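Long-range contacts in LP04448p (Drosophila melanogaster, PDB 4QMH), which probably promotes microtubule polymerization as a member of the XMAP215 family, represented here by its fourth TOG domain: residues Leu151-Trp156 with Asp189-Val194; Ala43-Ala48 with Glu82-Ala87; Ala201-Met206 with Glu234-Asn239. All blocks are in the same frame, centred on the assembly; numbering follows the deposited sequence.

Contact 1 (Leu151-Trp156 with Asp189-Val194)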
loop_
_atom_site.group_PDB
_atom_site.type_symbol
_atom_site.label_atom_id
_atom_site.label_comp_id
_atom_site.label_asym_id
_atom_site.label_seq_id
_atom_site.Cartn_x
_atom_site.Cartn_y
_atom_site.Cartn_z
ATOM N N LEU A 151 -8.123 -8.590 2.915
ATOM C CA LEU A 151 -7.178 -7.797 2.132
ATOM C C LEU A 151 -7.749 -7.479 0.755
ATOM O O LEU A 151 -7.712 -6.323 0.310
ATOM C CB LEU A 151 -5.824 -8.510 2.021
ATOM C CG LEU A 151 -4.741 -7.782 1.223
ATOM C CD1 LEU A 151 -3.335 -8.224 1.671
ATOM C CD2 LEU A 151 -4.939 -8.024 -0.282
ATOM N N LYS A 152 -8.300 -8.482 0.084
ATOM C CA LYS A 152 -8.873 -8.248 -1.236
ATOM C C LYS A 152 -10.011 -7.229 -1.164
ATOM O O LYS A 152 -10.121 -6.356 -2.020
ATOM C CB LYS A 152 -9.315 -9.563 -1.899
ATOM C CG LYS A 152 -8.138 -10.491 -2.214
ATOM C CD LYS A 152 -8.558 -11.818 -2.835
ATOM C CE LYS A 152 -9.679 -12.492 -2.076
ATOM N NZ LYS A 152 -10.015 -13.804 -2.712
ATOM N N THR A 153 -10.854 -7.338 -0.143
ATOM C CA THR A 153 -11.936 -6.376 0.044
ATOM C C THR A 153 -11.407 -4.951 0.173
ATOM O O THR A 153 -11.846 -4.050 -0.544
ATOM C CB THR A 153 -12.786 -6.729 1.270
ATOM O OG1 THR A 153 -13.322 -8.046 1.101
ATOM C CG2 THR A 153 -13.937 -5.721 1.434
ATOM N N GLU A 154 -10.447 -4.744 1.073
ATOM C CA GLU A 154 -9.912 -3.400 1.304
ATOM C C GLU A 154 -9.171 -2.882 0.085
ATOM O O GLU A 154 -9.290 -1.712 -0.268
ATOM C CB GLU A 154 -8.955 -3.370 2.497
ATOM C CG GLU A 154 -9.562 -3.727 3.823
ATOM C CD GLU A 154 -10.536 -2.694 4.351
ATOM O OE1 GLU A 154 -10.499 -1.527 3.910
ATOM O OE2 GLU A 154 -11.347 -3.061 5.221
ATOM N N LEU A 155 -8.400 -3.758 -0.551
ATOM C CA LEU A 155 -7.512 -3.311 -1.623
ATOM C C LEU A 155 -8.274 -2.964 -2.900
ATOM O O LEU A 155 -7.985 -1.955 -3.547
ATOM C CB LEU A 155 -6.408 -4.344 -1.874
ATOM C CG LEU A 155 -5.254 -3.901 -2.765
ATOM C CD1 LEU A 155 -4.784 -2.475 -2.433
ATOM C CD2 LEU A 155 -4.111 -4.900 -2.652
ATOM N N TRP A 156 -9.267 -3.771 -3.266
ATOM C CA TRP A 156 -10.117 -3.389 -4.385
ATOM C C TRP A 156 -10.901 -2.095 -4.109
ATOM O O TRP A 156 -11.124 -1.299 -5.017
ATOM C CB TRP A 156 -11.069 -4.522 -4.793
ATOM C CG TRP A 156 -10.390 -5.625 -5.561
ATOM C CD1 TRP A 156 -10.337 -6.948 -5.217
ATOM C CD2 TRP A 156 -9.666 -5.505 -6.799
ATOM N NE1 TRP A 156 -9.637 -7.653 -6.162
ATOM C CE2 TRP A 156 -9.206 -6.794 -7.138
ATOM C CE3 TRP A 156 -9.361 -4.433 -7.647
ATOM C CZ2 TRP A 156 -8.456 -7.046 -8.293
ATOM C CZ3 TRP A 156 -8.616 -4.684 -8.789
ATOM C CH2 TRP A 156 -8.172 -5.982 -9.104
ATOM N N ASP A 189 -15.306 -13.743 -7.490
ATOM C CA ASP A 189 -14.864 -14.327 -6.227
ATOM C C ASP A 189 -16.033 -14.948 -5.475
ATOM O O ASP A 189 -17.174 -14.539 -5.644
ATOM C CB ASP A 189 -14.185 -13.264 -5.362
ATOM C CG ASP A 189 -13.314 -13.859 -4.279
ATOM O OD1 ASP A 189 -13.803 -14.037 -3.143
ATOM O OD2 ASP A 189 -12.133 -14.145 -4.557
ATOM N N ARG A 190 -15.732 -15.944 -4.653
ATOM C CA ARG A 190 -16.759 -16.608 -3.852
ATOM C C ARG A 190 -17.272 -15.678 -2.758
ATOM O O ARG A 190 -18.387 -15.844 -2.247
ATOM C CB ARG A 190 -16.188 -17.887 -3.232
ATOM C CG ARG A 190 -14.927 -17.651 -2.409
ATOM C CD ARG A 190 -14.173 -18.944 -2.133
ATOM N NE ARG A 190 -12.941 -18.701 -1.384
ATOM C CZ ARG A 190 -11.818 -18.231 -1.922
ATOM N NH1 ARG A 190 -11.766 -17.944 -3.216
ATOM N NH2 ARG A 190 -10.746 -18.042 -1.165
ATOM N N ASN A 191 -16.451 -14.696 -2.401
ATOM C CA ASN A 191 -16.778 -13.763 -1.336
ATOM C C ASN A 191 -17.543 -12.562 -1.888
ATOM O O ASN A 191 -17.074 -11.888 -2.804
ATOM C CB ASN A 191 -15.497 -13.305 -0.636
ATOM C CG ASN A 191 -15.763 -12.361 0.511
ATOM O OD1 ASN A 191 -16.172 -11.222 0.312
ATOM N ND2 ASN A 191 -15.514 -12.831 1.731
ATOM N N ALA A 192 -18.734 -12.313 -1.350
ATOM C CA ALA A 192 -19.591 -11.240 -1.864
ATOM C C ALA A 192 -19.000 -9.830 -1.765
ATOM O O ALA A 192 -19.304 -8.971 -2.598
ATOM C CB ALA A 192 -20.975 -11.284 -1.192
ATOM N N ASP A 193 -18.196 -9.583 -0.735
ATOM C CA ASP A 193 -17.577 -8.276 -0.539
ATOM C C ASP A 193 -16.477 -8.060 -1.578
ATOM O O ASP A 193 -16.349 -6.979 -2.148
ATOM C CB ASP A 193 -16.957 -8.163 0.857
ATOM C CG ASP A 193 -17.988 -8.212 1.977
ATOM O OD1 ASP A 193 -19.185 -7.995 1.700
ATOM O OD2 ASP A 193 -17.583 -8.437 3.147
ATOM N N VAL A 194 -15.672 -9.096 -1.783
ATOM C CA VAL A 194 -14.636 -9.086 -2.817
ATOM C C VAL A 194 -15.231 -8.841 -4.206
ATOM O O VAL A 194 -14.749 -7.992 -4.957
ATOM C CB VAL A 194 -13.810 -10.387 -2.798
ATOM C CG1 VAL A 194 -12.841 -10.429 -3.989
ATOM C CG2 VAL A 194 -13.044 -10.490 -1.491
HETATM O O HOH W 1 -12.323 -15.192 -1.162
HETATM O O HOH W 2 -14.773 -8.682 3.432
#
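Lys152 NZ is gripped by two partners. It forms a salt bridge with Asp189 OD2 at 2.8 Å, the two side chains meeting tip to tip, and it donates to water 1 at 3.1 Å. The lysine lies on the syn side of OD2, about 30° out of the carboxylate plane. Water 1 donates to Asp189 OD1, so the ammonium group holds OD2 directly and OD1 through the water. OD1 also accepts from Asn191 N, 2.8 Å away, which makes an Asx turn and fixes the rotation of the carboxylate. Asp189 probably also helps to offset the guanidinium of Arg190, whose NH1 is 4.5 Å from Lys152 NZ. Nearer the backbone, Lys152 CB lies 3.9 Å from Val194 CG2; CG is anti to the carbonyl carbon (chi1 -66°), and a bend at chi3 (-49°) places CE against the same methyl. Thr153 is small enough to let helix 192-209 come close, its CA being 4.8 Å from that of Val194. Its hydroxyl donates to Pro149 O and accepts a hydrogen bond from water 2, which also donates to Asp193 OD2. Asn191 OD1 accepts from Val194 N at 3.0 Å and, more weakly, from Asp193 N. Asn191 is thereby the N-cap residue of helix 192-209, and in this HEAT-repeat solenoid helix 149-162 is joined by a salt bridge to the loop just before that capped start.

Contact 2 (Ala43-Ala48 with Glu82-Ala87)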
loop_
_atom_site.group_PDB
_atom_site.type_symbol
_atom_site.label_atom_id
_atom_site.label_comp_id
_atom_site.label_asym_id
_atom_site.label_seq_id
_atom_site.Cartn_x
_atom_site.Cartn_y
_atom_site.Cartn_z
ATOM N N ALA A 43 10.320 9.107 19.999
ATOM C CA ALA A 43 10.824 10.324 20.631
ATOM C C ALA A 43 11.823 11.051 19.727
ATOM O O ALA A 43 11.864 12.289 19.697
ATOM C CB ALA A 43 11.430 10.015 22.003
ATOM N N ILE A 44 12.629 10.280 19.000
ATOM C CA ILE A 44 13.602 10.843 18.063
ATOM C C ILE A 44 12.878 11.622 16.975
ATOM O O ILE A 44 13.247 12.759 16.658
ATOM C CB ILE A 44 14.479 9.747 17.402
ATOM C CG1 ILE A 44 15.509 9.196 18.390
ATOM C CG2 ILE A 44 15.203 10.319 16.195
ATOM C CD1 ILE A 44 16.121 7.884 17.949
ATOM N N ILE A 45 11.835 11.013 16.409
ATOM C CA ILE A 45 11.057 11.676 15.369
ATOM C C ILE A 45 10.318 12.906 15.911
ATOM O O ILE A 45 10.352 13.976 15.299
ATOM C CB ILE A 45 10.065 10.703 14.676
ATOM C CG1 ILE A 45 10.832 9.533 14.057
ATOM C CG2 ILE A 45 9.256 11.458 13.623
ATOM C CD1 ILE A 45 9.964 8.336 13.723
ATOM N N SER A 46 9.652 12.762 17.057
ATOM C CA SER A 46 8.922 13.873 17.663
ATOM C C SER A 46 9.815 15.075 17.952
ATOM O O SER A 46 9.426 16.227 17.728
ATOM C CB SER A 46 8.260 13.422 18.970
ATOM O OG SER A 46 7.121 12.630 18.693
ATOM N N GLU A 47 11.007 14.807 18.468
ATOM C CA GLU A 47 11.917 15.882 18.858
ATOM C C GLU A 47 12.427 16.628 17.623
ATOM O O GLU A 47 12.591 17.849 17.650
ATOM C CB GLU A 47 13.092 15.318 19.664
ATOM C CG GLU A 47 14.164 16.355 20.034
ATOM C CD GLU A 47 13.661 17.452 20.972
ATOM O OE1 GLU A 47 12.495 17.386 21.421
ATOM O OE2 GLU A 47 14.444 18.383 21.265
ATOM N N ALA A 48 12.677 15.900 16.537
ATOM C CA ALA A 48 13.116 16.530 15.295
ATOM C C ALA A 48 11.990 17.303 14.588
ATOM O O ALA A 48 12.217 18.377 14.014
ATOM C CB ALA A 48 13.729 15.485 14.360
ATOM N N GLU A 82 3.174 6.484 10.216
ATOM C CA GLU A 82 2.358 7.653 9.908
ATOM C C GLU A 82 3.078 8.905 10.400
ATOM O O GLU A 82 3.150 9.905 9.682
ATOM C CB GLU A 82 0.954 7.550 10.509
ATOM C CG GLU A 82 -0.048 8.464 9.815
ATOM C CD GLU A 82 -1.474 8.247 10.278
ATOM O OE1 GLU A 82 -1.827 7.100 10.624
ATOM O OE2 GLU A 82 -2.243 9.232 10.297
ATOM N N GLN A 83 3.641 8.818 11.603
ATOM C CA GLN A 83 4.438 9.901 12.178
ATOM C C GLN A 83 5.631 10.222 11.269
ATOM O O GLN A 83 5.966 11.390 11.040
ATOM C CB GLN A 83 4.900 9.497 13.581
ATOM C CG GLN A 83 5.835 10.468 14.274
ATOM C CD GLN A 83 6.399 9.905 15.572
ATOM O OE1 GLN A 83 6.246 8.719 15.876
ATOM N NE2 GLN A 83 7.049 10.758 16.347
ATOM N N LEU A 84 6.263 9.183 10.736
ATOM C CA LEU A 84 7.417 9.371 9.875
ATOM C C LEU A 84 7.011 10.100 8.595
ATOM O O LEU A 84 7.719 10.994 8.110
ATOM C CB LEU A 84 8.062 8.010 9.555
ATOM C CG LEU A 84 9.447 8.008 8.908
ATOM C CD1 LEU A 84 10.544 8.383 9.912
ATOM C CD2 LEU A 84 9.730 6.640 8.313
ATOM N N ALA A 85 5.859 9.731 8.042
ATOM C CA ALA A 85 5.394 10.369 6.814
ATOM C C ALA A 85 5.213 11.863 7.031
ATOM O O ALA A 85 5.654 12.681 6.226
ATOM C CB ALA A 85 4.085 9.748 6.352
ATOM N N THR A 86 4.553 12.206 8.129
ATOM C CA THR A 86 4.293 13.602 8.447
ATOM C C THR A 86 5.606 14.371 8.596
ATOM O O THR A 86 5.744 15.480 8.087
ATOM C CB THR A 86 3.442 13.718 9.722
ATOM O OG1 THR A 86 2.154 13.123 9.483
ATOM C CG2 THR A 86 3.271 15.187 10.123
ATOM N N ALA A 87 6.567 13.770 9.286
ATOM C CA ALA A 87 7.863 14.412 9.513
ATOM C C ALA A 87 8.678 14.584 8.229
ATOM O O ALA A 87 9.457 15.529 8.086
ATOM C CB ALA A 87 8.673 13.604 10.558
#
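In the HEAT-repeat solenoid of a TOG domain, neighbouring helices pack side by side, and Ile45 of helix 31-48 fills such an interface by resting against Gln83, Leu84 and Ala87 of helix 71-88. The two short segments run in nearly the same direction, at 26° to each other, with their axes 10.2 Å apart at closest approach. Ile45 is buried, and its two branches divide three neighbours between them. With CG2 anti to the backbone N, that methyl touches Ala87 CB at 3.8 Å and the aliphatic CG of Gln83 at 3.6 Å. The other branch ends in CD1, which meets Leu84 CD1 at 3.9 Å, the two side chains lying at about a right angle. Alanine suits position 87 because its one methyl packs against Ile45 CG2 without holding the helices apart, while Leu84 extends the apolar patch and also touches Ile51, in the loop that follows helix 31-48. On another side of helix 71-88, Ala85 packs on Ser124 and Phe125 of helix 112-129, so the helix is held between two neighbours. Gln83 suits the margin of the interface, having methylenes to lay against Ile45 and an amide to reach the backbone of the other helix. Its chain is extended beyond CG, and this carries the amide across to helix 31-48, where NE2 hydrogen-bonds to Gln42 O. Ser46 OG bonds instead to Gln42 OE1; it stands only 3.0 Å from Gln83 NE2, but the angle there is poor for a hydrogen bond.

Contact 3 (Ala201-Met206 with Glu234-Asn239)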
loop_
_atom_site.group_PDB
_atom_site.type_symbol
_atom_site.label_atom_id
_atom_site.label_comp_id
_atom_site.label_asym_id
_atom_site.label_seq_id
_atom_site.Cartn_x
_atom_site.Cartn_y
_atom_site.Cartn_z
ATOM N N ALA A 201 -14.042 -1.624 -9.124
ATOM C CA ALA A 201 -12.702 -1.221 -9.539
ATOM C C ALA A 201 -12.521 -1.334 -11.054
ATOM O O ALA A 201 -11.533 -0.862 -11.601
ATOM C CB ALA A 201 -11.656 -2.070 -8.818
ATOM N N VAL A 202 -13.471 -1.968 -11.736
ATOM C CA VAL A 202 -13.339 -2.148 -13.182
ATOM C C VAL A 202 -13.155 -0.813 -13.901
ATOM O O VAL A 202 -12.250 -0.668 -14.734
ATOM C CB VAL A 202 -14.545 -2.899 -13.776
ATOM C CG1 VAL A 202 -14.478 -2.895 -15.309
ATOM C CG2 VAL A 202 -14.572 -4.340 -13.267
ATOM N N LEU A 203 -13.987 0.172 -13.560
ATOM C CA LEU A 203 -13.917 1.468 -14.228
ATOM C C LEU A 203 -12.566 2.135 -14.005
ATOM O O LEU A 203 -11.953 2.650 -14.943
ATOM C CB LEU A 203 -15.051 2.391 -13.767
ATOM C CG LEU A 203 -15.018 3.794 -14.375
ATOM C CD1 LEU A 203 -15.154 3.720 -15.894
ATOM C CD2 LEU A 203 -16.121 4.659 -13.765
ATOM N N GLY A 204 -12.102 2.131 -12.762
ATOM C CA GLY A 204 -10.802 2.694 -12.448
ATOM C C GLY A 204 -9.662 2.085 -13.241
ATOM O O GLY A 204 -8.798 2.802 -13.725
ATOM N N ILE A 205 -9.627 0.755 -13.335
ATOM C CA ILE A 205 -8.628 0.068 -14.149
ATOM C C ILE A 205 -8.752 0.494 -15.607
ATOM O O ILE A 205 -7.760 0.822 -16.262
ATOM C CB ILE A 205 -8.784 -1.477 -14.052
ATOM C CG1 ILE A 205 -8.636 -1.947 -12.593
ATOM C CG2 ILE A 205 -7.809 -2.188 -14.993
ATOM C CD1 ILE A 205 -7.216 -2.011 -12.095
ATOM N N MET A 206 -9.976 0.510 -16.120
ATOM C CA MET A 206 -10.180 0.864 -17.523
ATOM C C MET A 206 -9.801 2.306 -17.847
ATOM O O MET A 206 -9.399 2.600 -18.968
ATOM C CB MET A 206 -11.629 0.612 -17.924
ATOM C CG MET A 206 -11.837 0.605 -19.431
ATOM S SD MET A 206 -13.539 0.254 -19.864
ATOM C CE MET A 206 -13.610 -1.493 -19.483
ATOM N N GLU A 234 -18.147 -4.162 -20.533
ATOM C CA GLU A 234 -19.126 -3.412 -21.323
ATOM C C GLU A 234 -19.938 -2.462 -20.448
ATOM O O GLU A 234 -20.339 -1.381 -20.901
ATOM C CB GLU A 234 -20.036 -4.362 -22.105
ATOM C CG GLU A 234 -19.318 -5.039 -23.254
ATOM C CD GLU A 234 -20.129 -6.136 -23.922
ATOM O OE1 GLU A 234 -21.002 -6.736 -23.260
ATOM O OE2 GLU A 234 -19.878 -6.407 -25.116
ATOM N N LYS A 235 -20.168 -2.860 -19.200
ATOM C CA LYS A 235 -20.910 -2.024 -18.256
ATOM C C LYS A 235 -20.127 -0.754 -17.885
ATOM O O LYS A 235 -20.716 0.310 -17.696
ATOM C CB LYS A 235 -21.294 -2.822 -17.008
ATOM C CG LYS A 235 -22.163 -2.061 -16.025
ATOM C CD LYS A 235 -22.491 -2.920 -14.817
ATOM C CE LYS A 235 -23.420 -2.198 -13.846
ATOM N NZ LYS A 235 -23.775 -3.056 -12.676
ATOM N N ALA A 236 -18.801 -0.869 -17.810
ATOM C CA ALA A 236 -17.942 0.242 -17.380
ATOM C C ALA A 236 -17.646 1.228 -18.503
ATOM O O ALA A 236 -17.521 2.436 -18.277
ATOM C CB ALA A 236 -16.635 -0.295 -16.811
ATOM N N ARG A 237 -17.522 0.704 -19.714
ATOM C CA ARG A 237 -17.097 1.494 -20.858
ATOM C C ARG A 237 -17.843 2.825 -21.063
ATOM O O ARG A 237 -17.214 3.859 -21.294
ATOM C CB ARG A 237 -17.199 0.642 -22.116
ATOM C CG ARG A 237 -16.516 1.223 -23.300
ATOM C CD ARG A 237 -16.916 0.429 -24.513
ATOM N NE ARG A 237 -16.053 0.698 -25.648
ATOM C CZ ARG A 237 -16.089 -0.005 -26.769
ATOM N NH1 ARG A 237 -16.943 -1.011 -26.879
ATOM N NH2 ARG A 237 -15.272 0.296 -27.768
ATOM N N PRO A 238 -19.182 2.805 -21.002
ATOM C CA PRO A 238 -19.903 4.058 -21.258
ATOM C C PRO A 238 -19.672 5.108 -20.165
ATOM O O PRO A 238 -20.061 6.265 -20.332
ATOM C CB PRO A 238 -21.371 3.621 -21.301
ATOM C CG PRO A 238 -21.417 2.317 -20.578
ATOM C CD PRO A 238 -20.096 1.664 -20.818
ATOM N N ASN A 239 -19.030 4.713 -19.071
ATOM C CA ASN A 239 -18.755 5.638 -17.969
ATOM C C ASN A 239 -17.340 6.194 -17.971
ATOM O O ASN A 239 -16.949 6.945 -17.071
ATOM C CB ASN A 239 -19.078 4.978 -16.633
ATOM C CG ASN A 239 -20.565 4.810 -16.433
ATOM O OD1 ASN A 239 -21.317 5.782 -16.508
ATOM N ND2 ASN A 239 -21.003 3.575 -16.223
#
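This is an apolar helix-to-helix contact near the C-terminal end of the chain, where Val202, Leu203 and Met206 of helix 192-209 close around Ala236 of the last helix and the 3-10 turn after it. Ala236 suits the centre because its small side chain lets the backbones approach, its CA lying 5.3 Å from that of Leu203. Its CB meets Val202 CG1 at 3.7 Å. Met206 comes from the next turn: its chain bends at chi3 (-73°), which brings CE to 4.2 Å from the same CB, while SD lies 3.9 Å from Arg237 CA. The unbranched thioether thus reaches the backbone of Arg237, whose guanidinium makes a cation-pi contact with Phe211. Leu203 spreads its two methyls over the turn, CD1 lying 3.6 Å from Ala236 O and CD2 4.1 Å from Asn239 CB, the two side chains crossing at about a right angle. An alanine in place of Leu203 would keep the approach of CB to Ala236 but would probably open a gap beside Asn239 and leave the 3-10 turn less firmly covered. Packing between helices close in space but separated in sequence by helix 211-221 is characteristic of a HEAT-repeat solenoid.

From the N terminus, contact 2 comes first: helix 31-48 meets helix 71-88 and closes a loop of 33 residues that holds helix 58-66. Contact 1 opens only later, tying helix 149-162 to the start of helix 192-209 across 32 residues that include helix 173-186. Contact 3 closes the last loop, of 27 residues, around helix 211-221 and ties helix 192-209 to helix 226-236. The three loops follow in series; none nests or crosses. Contacts 1 and 3 share helix 192-209, and Trp156 CE3 touches Ala201 CB at 3.5 Å between them. Contact 2 lies on the opposite side of the chain's centre, its own centre 34 Å from that of contact 1.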